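Local atomic coordinates of uridylate kinase (Bacillus anthracis, PDB entry 2JJX), a protein that catalyses the ATP-dependent phosphorylation of UMP to UDP in pyrimidine biosynthesis and carries an allosteric nucleotide-binding site. Residues K13-K18 with S162-V167; E53-I58 with H128-G133; E119-L124 with A157-S162. All coordinates share one frame; numbering follows the deposited sequence.

Contact 1: residues K13-K18 with S162-V167; sequences KRVLIK and SDAILV
Asp-163 OD2 takes two backbone N-H groups of the chain entering the first strand: Lys-13 N at 2.8 Å, using the anti lone pair of the carboxylate oxygen, and Arg-14 N through a weak bond. Chi1 of -83° sets CG beside the residue's own backbone N, and Lys-13 and Asp-163 run side by side. Asp-163 also gives its N-H to Arg-14 O, 2.7 Å away, so the two chains are clasped just before the regular pairing. That pairing is parallel, as expected in the central sheet of the amino acid kinase fold, where strand 14-19 lies between strands 53-58 and 164-169. Leu-16 N bonds Ala-164 O at 3.2 Å, Leu-16 O receives Leu-166 N at 2.9 Å, and Leu-166 O in turn accepts Lys-18 N. On one face Leu-166 CD1 packs against both Val-15 CG1, 3.8 Å away, and Ile-17 CG1; its side chain crosses that of Val-15 at about a right angle. On the other face Leu-16 and Ile-165 point the same way, with Leu-16 CD1 3.8 Å from Ile-165 CG1. Helix 150-160 covers this second pair, bringing Ser-153 against both side chains and Ala-157 against Leu-16.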
loop_
_atom_site.group_PDB
_atom_site.type_symbol
_atom_site.label_atom_id
_atom_site.label_comp_id
_atom_site.label_asym_id
_atom_site.label_seq_id
_atom_site.Cartn_x
_atom_site.Cartn_y
_atom_site.Cartn_z
ATOM N N LYS A 13 4.644 -35.693 -2.800
ATOM C CA LYS A 13 5.327 -34.811 -3.734
ATOM C C LYS A 13 5.477 -33.404 -3.146
ATOM O O LYS A 13 6.474 -32.737 -3.425
ATOM C CB LYS A 13 4.580 -34.719 -5.066
ATOM C CG LYS A 13 4.120 -36.037 -5.649
ATOM C CD LYS A 13 3.966 -35.933 -7.156
ATOM C CE LYS A 13 5.087 -36.655 -7.884
ATOM N NZ LYS A 13 4.678 -36.985 -9.277
ATOM N N ARG A 14 4.467 -32.944 -2.394
ATOM C CA ARG A 14 4.435 -31.600 -1.798
ATOM C C ARG A 14 4.195 -31.682 -0.306
ATOM O O ARG A 14 3.301 -32.377 0.158
ATOM C CB ARG A 14 3.315 -30.758 -2.406
ATOM C CG ARG A 14 3.779 -29.513 -3.133
ATOM C CD ARG A 14 3.166 -28.269 -2.544
ATOM N NE ARG A 14 2.214 -27.599 -3.432
ATOM C CZ ARG A 14 2.347 -27.471 -4.750
ATOM N NH1 ARG A 14 3.369 -28.010 -5.393
ATOM N NH2 ARG A 14 1.422 -26.820 -5.437
ATOM N N VAL A 15 4.915 -30.863 0.441
ATOM C CA VAL A 15 4.891 -30.960 1.895
ATOM C C VAL A 15 5.078 -29.623 2.636
ATOM O O VAL A 15 5.833 -28.770 2.217
ATOM C CB VAL A 15 5.987 -31.963 2.272
ATOM C CG1 VAL A 15 7.096 -31.306 3.066
ATOM C CG2 VAL A 15 5.395 -33.203 2.926
ATOM N N LEU A 16 4.413 -29.457 3.770
ATOM C CA LEU A 16 4.560 -28.247 4.585
ATOM C C LEU A 16 5.229 -28.656 5.867
ATOM O O LEU A 16 4.725 -29.515 6.576
ATOM C CB LEU A 16 3.196 -27.640 4.954
ATOM C CG LEU A 16 3.053 -26.333 5.756
ATOM C CD1 LEU A 16 3.700 -26.360 7.131
ATOM C CD2 LEU A 16 3.459 -25.100 4.960
ATOM N N ILE A 17 6.346 -28.017 6.179
ATOM C CA ILE A 17 7.024 -28.309 7.423
ATOM C C ILE A 17 6.743 -27.255 8.488
ATOM O O ILE A 17 7.011 -26.081 8.296
ATOM C CB ILE A 17 8.496 -28.492 7.249
ATOM C CG1 ILE A 17 8.771 -29.646 6.290
ATOM C CG2 ILE A 17 9.119 -28.731 8.602
ATOM C CD1 ILE A 17 10.190 -29.617 5.692
ATOM N N LYS A 18 6.205 -27.686 9.622
ATOM C CA LYS A 18 5.945 -26.758 10.701
ATOM C C LYS A 18 7.024 -26.955 11.752
ATOM O O LYS A 18 7.228 -28.066 12.263
ATOM C CB LYS A 18 4.539 -26.951 11.282
ATOM C CG LYS A 18 4.463 -26.829 12.789
ATOM C CD LYS A 18 3.818 -25.522 13.182
ATOM C CE LYS A 18 3.320 -25.606 14.622
ATOM N NZ LYS A 18 4.423 -25.567 15.647
ATOM N N SER A 162 -0.804 -29.087 -0.441
ATOM C CA SER A 162 0.206 -29.968 0.119
ATOM C C SER A 162 -0.325 -31.386 0.297
ATOM O O SER A 162 -1.527 -31.597 0.353
ATOM C CB SER A 162 0.744 -29.382 1.418
ATOM O OG SER A 162 1.392 -28.159 1.108
ATOM N N ASP A 163 0.570 -32.365 0.286
ATOM C CA ASP A 163 0.175 -33.760 0.423
ATOM C C ASP A 163 0.131 -34.168 1.904
ATOM O O ASP A 163 -0.491 -35.169 2.276
ATOM C CB ASP A 163 1.207 -34.639 -0.279
ATOM C CG ASP A 163 0.973 -34.741 -1.777
ATOM O OD1 ASP A 163 -0.144 -34.426 -2.238
ATOM O OD2 ASP A 163 1.886 -35.203 -2.492
ATOM N N ALA A 164 0.882 -33.445 2.731
ATOM C CA ALA A 164 0.985 -33.746 4.149
ATOM C C ALA A 164 1.583 -32.554 4.902
ATOM O O ALA A 164 2.197 -31.688 4.293
ATOM C CB ALA A 164 1.810 -34.972 4.348
ATOM N N ILE A 165 1.362 -32.487 6.214
ATOM C CA ILE A 165 1.987 -31.463 7.033
ATOM C C ILE A 165 2.853 -32.183 8.043
ATOM O O ILE A 165 2.374 -33.030 8.777
ATOM C CB ILE A 165 1.013 -30.496 7.719
ATOM C CG1 ILE A 165 1.817 -29.428 8.448
ATOM C CG2 ILE A 165 0.218 -31.191 8.767
ATOM C CD1 ILE A 165 1.009 -28.620 9.427
ATOM N N LEU A 166 4.153 -31.929 8.012
ATOM C CA LEU A 166 5.037 -32.577 8.958
ATOM C C LEU A 166 5.274 -31.600 10.093
ATOM O O LEU A 166 5.744 -30.492 9.885
ATOM C CB LEU A 166 6.341 -33.003 8.277
ATOM C CG LEU A 166 6.241 -33.569 6.863
ATOM C CD1 LEU A 166 7.577 -33.328 6.197
ATOM C CD2 LEU A 166 5.939 -35.036 6.894
ATOM N N VAL A 167 4.771 -31.959 11.263
ATOM C CA VAL A 167 4.908 -31.124 12.437
ATOM C C VAL A 167 6.066 -31.596 13.312
ATOM O O VAL A 167 5.977 -32.589 14.042
ATOM C CB VAL A 167 3.588 -30.980 13.159
ATOM C CG1 VAL A 167 2.530 -31.818 12.482
ATOM C CG2 VAL A 167 3.726 -31.323 14.629
#

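Contact 2: residues E53-I58 with H128-G133; sequences EVSIVI and HHLDNG. With ATP (adenosine-5'-triphosphate), chain F.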
loop_
_atom_site.group_PDB
_atom_site.type_symbol
_atom_site.label_atom_id
_atom_site.label_comp_id
_atom_site.label_asym_id
_atom_site.label_seq_id
_atom_site.Cartn_x
_atom_site.Cartn_y
_atom_site.Cartn_z
ATOM N N GLU A 53 8.607 -31.048 -2.996
ATOM C CA GLU A 53 8.462 -29.607 -2.825
ATOM C C GLU A 53 8.115 -29.184 -1.403
ATOM O O GLU A 53 7.240 -29.758 -0.766
ATOM C CB GLU A 53 7.524 -29.007 -3.852
ATOM C CG GLU A 53 7.540 -29.748 -5.131
ATOM C CD GLU A 53 6.244 -29.571 -5.883
ATOM O OE1 GLU A 53 5.357 -28.899 -5.340
ATOM O OE2 GLU A 53 6.094 -30.106 -6.998
ATOM N N VAL A 54 8.925 -28.274 -0.874
ATOM C CA VAL A 54 8.839 -27.847 0.511
ATOM C C VAL A 54 8.366 -26.420 0.749
ATOM O O VAL A 54 8.855 -25.497 0.115
ATOM C CB VAL A 54 10.240 -28.041 1.162
ATOM C CG1 VAL A 54 10.285 -27.361 2.505
ATOM C CG2 VAL A 54 10.575 -29.505 1.305
ATOM N N SER A 55 7.488 -26.252 1.738
ATOM C CA SER A 55 7.071 -24.952 2.267
ATOM C C SER A 55 7.422 -25.050 3.736
ATOM O O SER A 55 7.377 -26.142 4.283
ATOM C CB SER A 55 5.552 -24.772 2.179
ATOM O OG SER A 55 5.035 -25.340 0.995
ATOM N N ILE A 56 7.760 -23.939 4.383
ATOM C CA ILE A 56 8.109 -23.983 5.803
ATOM C C ILE A 56 7.394 -22.896 6.582
ATOM O O ILE A 56 7.286 -21.766 6.108
ATOM C CB ILE A 56 9.636 -23.924 5.995
ATOM C CG1 ILE A 56 10.339 -24.918 5.067
ATOM C CG2 ILE A 56 10.046 -24.036 7.457
ATOM C CD1 ILE A 56 11.816 -25.051 5.313
ATOM N N VAL A 57 6.883 -23.248 7.757
ATOM C CA VAL A 57 6.246 -22.283 8.654
ATOM C C VAL A 57 6.959 -22.331 10.014
ATOM O O VAL A 57 7.083 -23.386 10.627
ATOM C CB VAL A 57 4.730 -22.503 8.745
ATOM C CG1 VAL A 57 4.126 -21.657 9.832
ATOM C CG2 VAL A 57 4.071 -22.177 7.423
ATOM N N ILE A 58 7.574 -21.218 10.411
ATOM C CA ILE A 58 8.312 -21.169 11.683
ATOM C C ILE A 58 7.556 -20.346 12.723
ATOM O O ILE A 58 6.901 -19.369 12.387
ATOM C CB ILE A 58 9.755 -20.591 11.529
ATOM C CG1 ILE A 58 10.144 -20.479 10.067
ATOM C CG2 ILE A 58 10.798 -21.420 12.287
ATOM C CD1 ILE A 58 11.634 -20.577 9.882
ATOM N N HIS A 128 3.127 -21.425 -7.606
ATOM C CA HIS A 128 4.013 -21.325 -8.753
ATOM C C HIS A 128 5.471 -21.579 -8.410
ATOM O O HIS A 128 6.152 -22.343 -9.076
ATOM C CB HIS A 128 3.893 -19.921 -9.309
ATOM C CG HIS A 128 3.054 -19.837 -10.542
ATOM N ND1 HIS A 128 3.415 -19.055 -11.617
ATOM C CD2 HIS A 128 1.919 -20.481 -10.904
ATOM C CE1 HIS A 128 2.517 -19.193 -12.576
ATOM N NE2 HIS A 128 1.597 -20.051 -12.169
ATOM N N HIS A 129 5.970 -20.831 -7.443
ATOM C CA HIS A 129 7.320 -21.007 -6.963
ATOM C C HIS A 129 7.554 -22.483 -6.676
ATOM O O HIS A 129 8.472 -23.095 -7.215
ATOM C CB HIS A 129 7.469 -20.217 -5.671
ATOM C CG HIS A 129 7.472 -18.730 -5.861
ATOM N ND1 HIS A 129 8.015 -18.119 -6.971
ATOM C CD2 HIS A 129 7.136 -17.729 -5.015
ATOM C CE1 HIS A 129 7.981 -16.808 -6.813
ATOM N NE2 HIS A 129 7.460 -16.545 -5.628
ATOM N N LEU A 130 6.698 -23.035 -5.821
ATOM C CA LEU A 130 6.741 -24.438 -5.403
ATOM C C LEU A 130 6.808 -25.370 -6.605
ATOM O O LEU A 130 7.617 -26.286 -6.667
ATOM C CB LEU A 130 5.495 -24.757 -4.576
ATOM C CG LEU A 130 5.740 -25.192 -3.134
ATOM C CD1 LEU A 130 7.086 -24.716 -2.614
ATOM C CD2 LEU A 130 4.604 -24.658 -2.294
ATOM N N ASP A 131 5.946 -25.089 -7.570
ATOM C CA ASP A 131 5.901 -25.769 -8.862
ATOM C C ASP A 131 7.227 -25.656 -9.616
ATOM O O ASP A 131 7.714 -26.640 -10.162
ATOM C CB ASP A 131 4.765 -25.180 -9.692
ATOM C CG ASP A 131 3.413 -25.728 -9.273
ATOM O OD1 ASP A 131 3.379 -26.611 -8.381
ATOM O OD2 ASP A 131 2.391 -25.327 -9.869
ATOM N N ASN A 132 7.863 -24.489 -9.538
ATOM C CA ASN A 132 9.190 -24.275 -10.113
ATOM C C ASN A 132 10.337 -24.799 -9.239
ATOM O O ASN A 132 11.487 -24.404 -9.422
ATOM C CB ASN A 132 9.419 -22.794 -10.366
ATOM C CG ASN A 132 8.481 -22.240 -11.386
ATOM O OD1 ASN A 132 7.697 -22.977 -11.980
ATOM N ND2 ASN A 132 8.514 -20.922 -11.565
ATOM N N GLY A 133 10.030 -25.651 -8.270
ATOM C CA GLY A 133 11.047 -26.241 -7.424
ATOM C C GLY A 133 11.705 -25.363 -6.376
ATOM O O GLY A 133 12.707 -25.769 -5.788
HETATM P PG ATP F . 4.125 -17.276 -16.320
HETATM O O1G ATP F . 3.782 -17.780 -17.711
HETATM O O2G ATP F . 5.300 -18.078 -15.771
HETATM O O3G ATP F . 2.892 -17.468 -15.447
HETATM P PB ATP F . 5.391 -14.822 -15.473
HETATM O O1B ATP F . 5.817 -13.530 -16.225
HETATM O O2B ATP F . 6.636 -15.530 -14.888
HETATM O O3B ATP F . 4.531 -15.752 -16.429
HETATM P PA ATP F . 4.504 -13.163 -13.427
HETATM O O1A ATP F . 3.480 -12.332 -14.210
HETATM O O2A ATP F . 5.896 -12.484 -13.411
HETATM O O3A ATP F . 4.502 -14.481 -14.247
HETATM O "O5'" ATP F . 3.961 -13.528 -11.941
HETATM C "C5'" ATP F . 3.472 -14.872 -11.798
HETATM C "C4'" ATP F . 2.162 -15.036 -11.004
HETATM O "O4'" ATP F . 1.716 -13.885 -10.244
HETATM C "C3'" ATP F . 0.972 -15.603 -11.776
HETATM O "O3'" ATP F . 0.415 -16.741 -11.134
HETATM C "C2'" ATP F . -0.044 -14.469 -11.837
HETATM O "O2'" ATP F . -1.342 -15.063 -11.619
HETATM C "C1'" ATP F . 0.429 -13.446 -10.774
HETATM N N9 ATP F . -0.526 -12.925 -9.778
HETATM C C8 ATP F . -1.680 -13.521 -9.340
HETATM N N7 ATP F . -2.343 -12.805 -8.449
HETATM C C5 ATP F . -1.589 -11.664 -8.288
HETATM C C6 ATP F . -1.757 -10.522 -7.482
HETATM N N6 ATP F . -2.819 -10.345 -6.638
HETATM N N1 ATP F . -0.836 -9.539 -7.526
HETATM C C2 ATP F . 0.216 -9.706 -8.350
HETATM N N3 ATP F . 0.479 -10.750 -9.165
HETATM C C4 ATP F . -0.461 -11.713 -9.096
#
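Leu-130, in the last turn of helix 123-131, plugs that helix into the beginning of strand 53-58. Its two methyls split over the strand backbone and a hydroxyl: CD1 reaches Val-54 O at 3.3 Å, and CD2 lies 3.4 Å from Ser-55 OG. Val-136 of the adjacent strand and Met-160 of helix 150-160 also touch Leu-130, which is thus buried between sheet and helix. Glu-53 comes alongside from the start of the strand. Its CG sits on the side of the backbone N (chi1 -30°) and the chain continues extended (chi2 155°), which lays CD 3.6 Å from Leu-130 O. That carbonyl belongs to a Schellman motif: Gly-133, the C-prime residue with phi 73°, returns its N to Leu-130 O at 3.0 Å, while Tyr-134 N reaches back to His-129 O. So close to the helix's carbonyl end, the Glu-53 carboxylate would probably sit in an unfavourable field, and Asp-131 adds a like charge, its OD1 4.3 Å from Glu-53 OE1. Arg-14 NH1, modelled as salt-bridge partner of both acids though too close to Glu-53 to be taken literally, would probably offset the repulsion. Two residues earlier, on the far side of the helix from the strand, His-128 faces a bound ATP: ribose O3' lies over one imidazole face, 3.5 Å above its plane and towards the rim, while gamma-phosphate O3G approaches at the ring edge, 3.4 Å from CE1. Arg-107 of a neighbouring subunit also hydrogen-bonds this nucleotide, so the pocket is shared between chains, consistent with the enzyme's allosteric site.

Contact 3: residues E119-L124 with A157-S162; sequences EPYIRL and AIEMNS. With ATP (adenosine-5'-triphosphate), chain D; ATP (adenosine-5'-triphosphate), chain F.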
loop_
_atom_site.group_PDB
_atom_site.type_symbol
_atom_site.label_atom_id
_atom_site.label_comp_id
_atom_site.label_asym_id
_atom_site.label_seq_id
_atom_site.Cartn_x
_atom_site.Cartn_y
_atom_site.Cartn_z
ATOM N N GLU A 119 8.875 -11.036 0.059
ATOM C CA GLU A 119 7.788 -10.820 -0.880
ATOM C C GLU A 119 6.436 -10.849 -0.203
ATOM O O GLU A 119 6.159 -11.710 0.636
ATOM C CB GLU A 119 7.774 -11.809 -2.051
ATOM C CG GLU A 119 8.865 -12.852 -2.102
ATOM C CD GLU A 119 8.932 -13.563 -3.453
ATOM O OE1 GLU A 119 7.894 -13.715 -4.138
ATOM O OE2 GLU A 119 10.044 -13.966 -3.841
ATOM N N PRO A 120 5.543 -9.941 -0.624
ATOM C CA PRO A 120 4.201 -10.025 -0.045
ATOM C C PRO A 120 3.630 -11.375 -0.445
ATOM O O PRO A 120 3.860 -11.879 -1.535
ATOM C CB PRO A 120 3.439 -8.888 -0.747
ATOM C CG PRO A 120 4.196 -8.668 -2.009
ATOM C CD PRO A 120 5.620 -8.904 -1.661
ATOM N N TYR A 121 2.963 -12.021 0.489
ATOM C CA TYR A 121 2.445 -13.347 0.207
ATOM C C TYR A 121 1.291 -13.307 -0.751
ATOM O O TYR A 121 0.263 -12.710 -0.457
ATOM C CB TYR A 121 1.905 -13.995 1.458
ATOM C CG TYR A 121 1.060 -15.205 1.133
ATOM C CD1 TYR A 121 1.652 -16.370 0.681
ATOM C CD2 TYR A 121 -0.327 -15.192 1.296
ATOM C CE1 TYR A 121 0.914 -17.518 0.475
ATOM C CE2 TYR A 121 -1.095 -16.337 1.064
ATOM C CZ TYR A 121 -0.458 -17.508 0.677
ATOM O OH TYR A 121 -1.165 -18.667 0.400
ATOM N N ILE A 122 1.413 -14.066 -1.830
ATOM C CA ILE A 122 0.326 -14.228 -2.790
ATOM C C ILE A 122 0.252 -15.695 -3.174
ATOM O O ILE A 122 1.237 -16.328 -3.568
ATOM C CB ILE A 122 0.471 -13.339 -4.003
ATOM C CG1 ILE A 122 0.239 -11.880 -3.624
ATOM C CG2 ILE A 122 -0.480 -13.795 -5.094
ATOM C CD1 ILE A 122 1.022 -10.913 -4.485
ATOM N N ARG A 123 -0.934 -16.241 -3.001
ATOM C CA ARG A 123 -1.166 -17.655 -3.133
ATOM C C ARG A 123 -0.622 -18.272 -4.397
ATOM O O ARG A 123 0.305 -19.083 -4.361
ATOM C CB ARG A 123 -2.655 -17.895 -2.995
ATOM C CG ARG A 123 -3.104 -19.157 -3.611
ATOM C CD ARG A 123 -3.486 -20.160 -2.565
ATOM N NE ARG A 123 -3.944 -21.390 -3.193
ATOM C CZ ARG A 123 -4.759 -21.430 -4.240
ATOM N NH1 ARG A 123 -5.249 -20.314 -4.760
ATOM N NH2 ARG A 123 -5.121 -22.597 -4.744
ATOM N N LEU A 124 -1.237 -17.916 -5.514
ATOM C CA LEU A 124 -0.846 -18.473 -6.801
ATOM C C LEU A 124 0.622 -18.277 -7.133
ATOM O O LEU A 124 1.206 -19.085 -7.860
ATOM C CB LEU A 124 -1.753 -17.959 -7.908
ATOM C CG LEU A 124 -3.195 -17.961 -7.391
ATOM C CD1 LEU A 124 -3.564 -16.656 -6.658
ATOM C CD2 LEU A 124 -4.210 -18.337 -8.463
ATOM N N ALA A 157 -0.776 -25.060 4.264
ATOM C CA ALA A 157 -0.574 -26.386 3.659
ATOM C C ALA A 157 -1.702 -26.643 2.653
ATOM O O ALA A 157 -1.447 -26.882 1.479
ATOM C CB ALA A 157 -0.529 -27.518 4.749
ATOM N N ILE A 158 -2.948 -26.536 3.110
ATOM C CA ILE A 158 -4.117 -26.749 2.253
ATOM C C ILE A 158 -4.087 -25.799 1.052
ATOM O O ILE A 158 -4.191 -26.215 -0.098
ATOM C CB ILE A 158 -5.451 -26.698 3.021
ATOM C CG1 ILE A 158 -5.513 -27.729 4.153
ATOM C CG2 ILE A 158 -6.641 -26.842 2.097
ATOM C CD1 ILE A 158 -6.528 -27.371 5.205
ATOM N N GLU A 159 -3.876 -24.515 1.314
ATOM C CA GLU A 159 -3.813 -23.510 0.244
ATOM C C GLU A 159 -2.789 -23.922 -0.827
ATOM O O GLU A 159 -2.910 -23.578 -2.004
ATOM C CB GLU A 159 -3.375 -22.162 0.834
ATOM C CG GLU A 159 -4.497 -21.226 1.249
ATOM C CD GLU A 159 -3.963 -19.931 1.873
ATOM O OE1 GLU A 159 -3.224 -20.012 2.877
ATOM O OE2 GLU A 159 -4.281 -18.823 1.384
ATOM N N MET A 160 -1.733 -24.593 -0.394
ATOM C CA MET A 160 -0.638 -24.905 -1.282
ATOM C C MET A 160 -0.803 -26.281 -1.932
ATOM O O MET A 160 -0.012 -26.667 -2.791
ATOM C CB MET A 160 0.687 -24.766 -0.517
ATOM C CG MET A 160 1.833 -24.234 -1.348
ATOM S SD MET A 160 1.847 -22.474 -1.593
ATOM C CE MET A 160 0.195 -22.057 -1.737
ATOM N N ASN A 161 -1.891 -26.960 -1.585
ATOM C CA ASN A 161 -2.245 -28.254 -2.171
ATOM C C ASN A 161 -1.186 -29.220 -1.703
ATOM O O ASN A 161 -0.646 -29.992 -2.491
ATOM C CB ASN A 161 -2.191 -28.237 -3.696
ATOM C CG ASN A 161 -3.296 -27.415 -4.331
ATOM O OD1 ASN A 161 -4.087 -26.767 -3.651
ATOM N ND2 ASN A 161 -3.291 -27.367 -5.659
ATOM N N SER A 162 -0.804 -29.087 -0.441
ATOM C CA SER A 162 0.206 -29.968 0.119
ATOM C C SER A 162 -0.325 -31.386 0.297
ATOM O O SER A 162 -1.527 -31.597 0.353
ATOM C CB SER A 162 0.744 -29.382 1.418
ATOM O OG SER A 162 1.392 -28.159 1.108
HETATM P PG ATP D . 13.969 -15.776 -11.481
HETATM O O1G ATP D . 13.913 -17.297 -11.558
HETATM O O2G ATP D . 15.438 -15.426 -11.607
HETATM O O3G ATP D . 13.424 -15.313 -10.136
HETATM P PB ATP D . 12.052 -13.936 -12.735
HETATM O O1B ATP D . 10.743 -14.504 -13.356
HETATM O O2B ATP D . 12.571 -12.809 -13.675
HETATM O O3B ATP D . 13.171 -15.077 -12.680
HETATM P PA ATP D . 10.741 -13.366 -10.133
HETATM O O1A ATP D . 11.109 -14.502 -9.142
HETATM O O2A ATP D . 9.306 -13.616 -10.658
HETATM O O3A ATP D . 11.826 -13.312 -11.288
HETATM O "O5'" ATP D . 10.750 -11.928 -9.366
HETATM C "C5'" ATP D . 11.946 -11.136 -9.402
HETATM C "C4'" ATP D . 12.345 -10.813 -7.963
HETATM O "O4'" ATP D . 11.253 -10.169 -7.242
HETATM C "C3'" ATP D . 12.842 -11.999 -7.130
HETATM O "O3'" ATP D . 14.259 -12.173 -7.199
HETATM C "C2'" ATP D . 12.390 -11.673 -5.703
HETATM O "O2'" ATP D . 13.489 -10.987 -5.069
HETATM C "C1'" ATP D . 11.157 -10.773 -5.906
HETATM N N9 ATP D . 10.793 -9.901 -4.774
HETATM C C8 ATP D . 11.520 -9.707 -3.619
HETATM N N7 ATP D . 10.938 -8.897 -2.762
HETATM C C5 ATP D . 9.767 -8.548 -3.399
HETATM C C6 ATP D . 8.733 -7.703 -2.990
HETATM N N6 ATP D . 8.783 -7.076 -1.770
HETATM N N1 ATP D . 7.674 -7.521 -3.829
HETATM C C2 ATP D . 7.660 -8.150 -5.030
HETATM N N3 ATP D . 8.603 -8.993 -5.515
HETATM C C4 ATP D . 9.639 -9.147 -4.648
HETATM P PG ATP F . 4.125 -17.276 -16.320
HETATM O O1G ATP F . 3.782 -17.780 -17.711
HETATM O O2G ATP F . 5.300 -18.078 -15.771
HETATM O O3G ATP F . 2.892 -17.468 -15.447
HETATM P PB ATP F . 5.391 -14.822 -15.473
HETATM O O1B ATP F . 5.817 -13.530 -16.225
HETATM O O2B ATP F . 6.636 -15.530 -14.888
HETATM O O3B ATP F . 4.531 -15.752 -16.429
HETATM P PA ATP F . 4.504 -13.163 -13.427
HETATM O O1A ATP F . 3.480 -12.332 -14.210
HETATM O O2A ATP F . 5.896 -12.484 -13.411
HETATM O O3A ATP F . 4.502 -14.481 -14.247
HETATM O "O5'" ATP F . 3.961 -13.528 -11.941
HETATM C "C5'" ATP F . 3.472 -14.872 -11.798
HETATM C "C4'" ATP F . 2.162 -15.036 -11.004
HETATM O "O4'" ATP F . 1.716 -13.885 -10.244
HETATM C "C3'" ATP F . 0.972 -15.603 -11.776
HETATM O "O3'" ATP F . 0.415 -16.741 -11.134
HETATM C "C2'" ATP F . -0.044 -14.469 -11.837
HETATM O "O2'" ATP F . -1.342 -15.063 -11.619
HETATM C "C1'" ATP F . 0.429 -13.446 -10.774
HETATM N N9 ATP F . -0.526 -12.925 -9.778
HETATM C C8 ATP F . -1.680 -13.521 -9.340
HETATM N N7 ATP F . -2.343 -12.805 -8.449
HETATM C C5 ATP F . -1.589 -11.664 -8.288
HETATM C C6 ATP F . -1.757 -10.522 -7.482
HETATM N N6 ATP F . -2.819 -10.345 -6.638
HETATM N N1 ATP F . -0.836 -9.539 -7.526
HETATM C C2 ATP F . 0.216 -9.706 -8.350
HETATM N N3 ATP F . 0.479 -10.750 -9.165
HETATM C C4 ATP F . -0.461 -11.713 -9.096
#
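Arg-123 and Glu-159 bring the two backbones to 7.3 Å, CA to CA, where the first turn of helix 123-131 meets the last turn of helix 150-160. From Arg-123, whose CG is anti to the backbone N (chi1 157°), NE gives a nearly straight hydrogen bond to Glu-159 O, 2.7 Å long with 170° at the hydrogen. The oxygen lies in the guanidinium plane, at its edge, and the donor stands tilted from the carbonyl plane. NH2 of the same group forms a salt bridge to Asp-75 of a neighbouring subunit, so one flat group ties a helix end to another chain. Tyr-121 meets the Glu-159 side chain instead: its OH makes a weak hydrogen bond to OE2 at 3.3 Å, with the ring and carboxylate planes turned 63° to each other. Glu-159 OE1 has a stronger partner in Arg-156, which also makes a cation-pi contact with the Tyr-121 ring. Met-160 CE packs 4.0 Å from Arg-123 O. On the nucleotide side, Pro-120 CD lies 3.3 Å from N1 of one ATP, and Ile-122 CD1 is 3.8 Å from N1 of a second. The contact thus lies between the outermost strand of this chain, 119-120, with the start of helix 123-131 that follows it, and helix 150-160, whose Schellman end at Asn-161 leads into strand 164-169; Met-160 packs on Ala-126 and Val-127 of helix 123-131.

All three contacts are largely buried; contact 1 is nearest the centre of the chain, two neighbouring parallel strands held by a backbone ladder, while contacts 2 and 3 lie farther out, toward the nucleotides. Both of these use helix 123-131, one at its end and one at its start. Their chemistry differs: contact 2 rests on apolar packing beside like charges, contact 3 on an N-H to carbonyl bond and a weak hydroxyl to carboxylate one. Both reach ATP, and only contact 3 also touches a neighbouring subunit. Arg-14 of contact 1 reaches toward both others, probably bonding Met-160 O. Strands 14-19 and 53-58 lie side by side in the sheet; Ser-162 belongs to contacts 1 and 3.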